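Local coordinates for protein protease Do-like 8, chloroplastic (Arabidopsis thaliana, PDB 4IC6) that is probably a serine endopeptidase of the HtrA (Deg) family, acting in the chloroplast thylakoid with a trypsin-like protease domain followed by a PDZ domain, at residues A[124-129]-A[183-188]. The protein carries 1 engineered substitution. Residues are numbered along the deposited sequence; the frame is centred on the assembly and turned at random.
Sequences AKDLAV and SQTGVT
The carboxylate of Asp-126, predicted to be the acid of the charge relay system, meets the hydroxyl of Ser-183 in a buried polar contact between the two barrels of the trypsin-like fold. Topology supports this placement: 124-129 leads into strand 127-131 of the first barrel, through a G1 beta bulge that sets Asp-126 and Leu-127 opposite Asp-122, whereas 183-188 belongs to the loop after strand 179-182, on the side of the second barrel. One direct hydrogen bond joins the segments, from Ser-183 OG to Asp-126 OD2 at 2.6 Å. The donor stands 51° out of the carboxylate plane, so it grips the oxygen from above. In Asp-126, CG lies anti to the backbone N (chi1 -164°), which puts OD2 within reach of Ser-183 OG. Its other oxygen, OD1, accepts from the backbone N of His-83, the predicted histidine of the relay; the carboxylate is therefore held through both oxygens, which fixes its rotation. The side chains of Thr-185 and Asp-126 pass one another head to tail, with Thr-185 OG1 3.6 Å from Asp-126 OD1, too long to count as a hydrogen bond. An alanine in place of Asp-126 would remove both acceptors and is likely to leave the Ser-183 hydroxyl and the His-83 amide without these partners. Ser-183 to Gly-186 form a type I turn, closed by Gly-186 N to Ser-183 O at 2.9 Å. Beyond the turn, Val-187 CG1, anti to its own N (chi1 176°), rests 4.1 Å from Ala-124 CA, adding an apolar touch to the polar one. Beside this pair a water bridges the two backbones, donating to Ala-124 O at 2.7 Å and to Thr-188 O at 2.9 Å.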
loop_
_atom_site.group_PDB
_atom_site.type_symbol
_atom_site.label_atom_id
_atom_site.label_comp_id
_atom_site.label_asym_id
_atom_site.label_seq_id
_atom_site.Cartn_x
_atom_site.Cartn_y
_atom_site.Cartn_z
ATOM N N ALA A 124 -10.183 -3.115 29.145
ATOM C CA ALA A 124 -10.332 -4.529 28.791
ATOM C C ALA A 124 -11.628 -4.820 28.034
ATOM O O ALA A 124 -11.634 -5.619 27.107
ATOM C CB ALA A 124 -10.225 -5.399 30.040
ATOM N N LYS A 125 -12.731 -4.187 28.425
ATOM C CA LYS A 125 -13.999 -4.367 27.711
ATOM C C LYS A 125 -14.353 -3.200 26.781
ATOM O O LYS A 125 -15.455 -3.159 26.234
ATOM C CB LYS A 125 -15.149 -4.641 28.693
ATOM C CG LYS A 125 -14.974 -5.909 29.534
ATOM C CD LYS A 125 -14.902 -7.151 28.618
ATOM C CE LYS A 125 -15.063 -8.454 29.401
ATOM N NZ LYS A 125 -15.168 -9.643 28.483
ATOM N N ASP A 126 -13.409 -2.277 26.593
ATOM C CA ASP A 126 -13.611 -1.097 25.742
ATOM C C ASP A 126 -14.921 -0.391 26.068
ATOM O O ASP A 126 -15.755 -0.171 25.186
ATOM C CB ASP A 126 -13.605 -1.470 24.246
ATOM C CG ASP A 126 -13.412 -0.256 23.344
ATOM O OD1 ASP A 126 -13.386 0.887 23.869
ATOM O OD2 ASP A 126 -13.297 -0.444 22.113
ATOM N N LEU A 127 -15.102 -0.040 27.339
ATOM C CA LEU A 127 -16.289 0.692 27.756
ATOM C C LEU A 127 -15.922 1.862 28.638
ATOM O O LEU A 127 -14.980 1.784 29.431
ATOM C CB LEU A 127 -17.262 -0.222 28.502
ATOM C CG LEU A 127 -17.853 -1.322 27.624
ATOM C CD1 LEU A 127 -18.516 -2.389 28.492
ATOM C CD2 LEU A 127 -18.839 -0.703 26.633
ATOM N N ALA A 128 -16.671 2.948 28.487
ATOM C CA ALA A 128 -16.479 4.144 29.311
ATOM C C ALA A 128 -17.844 4.669 29.688
ATOM O O ALA A 128 -18.812 4.487 28.948
ATOM C CB ALA A 128 -15.700 5.206 28.551
ATOM N N VAL A 129 -17.924 5.315 30.848
ATOM C CA VAL A 129 -19.173 5.895 31.292
ATOM C C VAL A 129 -18.967 7.378 31.593
ATOM O O VAL A 129 -18.050 7.741 32.324
ATOM C CB VAL A 129 -19.702 5.159 32.543
ATOM C CG1 VAL A 129 -21.026 5.777 33.018
ATOM C CG2 VAL A 129 -19.892 3.682 32.235
ATOM N N SER A 183 -10.452 -4.756 19.201
ATOM C CA SER A 183 -10.855 -3.380 19.437
ATOM C C SER A 183 -9.755 -2.408 19.075
ATOM O O SER A 183 -8.582 -2.701 19.252
ATOM C CB SER A 183 -11.212 -3.193 20.922
ATOM O OG SER A 183 -11.270 -1.814 21.256
ATOM N N GLN A 184 -10.131 -1.227 18.610
ATOM C CA GLN A 184 -9.129 -0.229 18.299
ATOM C C GLN A 184 -8.458 0.294 19.571
ATOM O O GLN A 184 -7.555 1.127 19.518
ATOM C CB GLN A 184 -9.730 0.887 17.446
ATOM C CG GLN A 184 -10.152 0.396 16.061
ATOM C CD GLN A 184 -10.533 1.542 15.141
ATOM O OE1 GLN A 184 -10.469 2.713 15.532
ATOM N NE2 GLN A 184 -10.938 1.215 13.921
ATOM N N THR A 185 -8.889 -0.226 20.713
ATOM C CA THR A 185 -8.173 -0.009 21.974
ATOM C C THR A 185 -6.791 -0.667 21.971
ATOM O O THR A 185 -5.891 -0.285 22.738
ATOM C CB THR A 185 -9.000 -0.586 23.145
ATOM O OG1 THR A 185 -9.852 0.435 23.679
ATOM C CG2 THR A 185 -8.096 -1.083 24.241
ATOM N N GLY A 186 -6.620 -1.661 21.110
ATOM C CA GLY A 186 -5.414 -2.476 21.118
ATOM C C GLY A 186 -5.572 -3.756 21.937
ATOM O O GLY A 186 -4.654 -4.568 22.024
ATOM N N VAL A 187 -6.738 -3.933 22.547
ATOM C CA VAL A 187 -6.970 -5.034 23.475
ATOM C C VAL A 187 -8.132 -5.872 22.984
ATOM O O VAL A 187 -9.230 -5.347 22.804
ATOM C CB VAL A 187 -7.347 -4.500 24.863
ATOM C CG1 VAL A 187 -7.686 -5.654 25.810
ATOM C CG2 VAL A 187 -6.212 -3.647 25.418
ATOM N N THR A 188 -7.923 -7.169 22.764
ATOM C CA THR A 188 -9.038 -7.953 22.243
ATOM C C THR A 188 -10.036 -8.336 23.317
ATOM O O THR A 188 -9.676 -8.676 24.439
ATOM C CB THR A 188 -8.606 -9.165 21.394
ATOM O OG1 THR A 188 -9.306 -10.342 21.824
ATOM C CG2 THR A 188 -7.164 -9.372 21.510
HETATM O O HOH W 1 -10.118 -7.897 27.161
#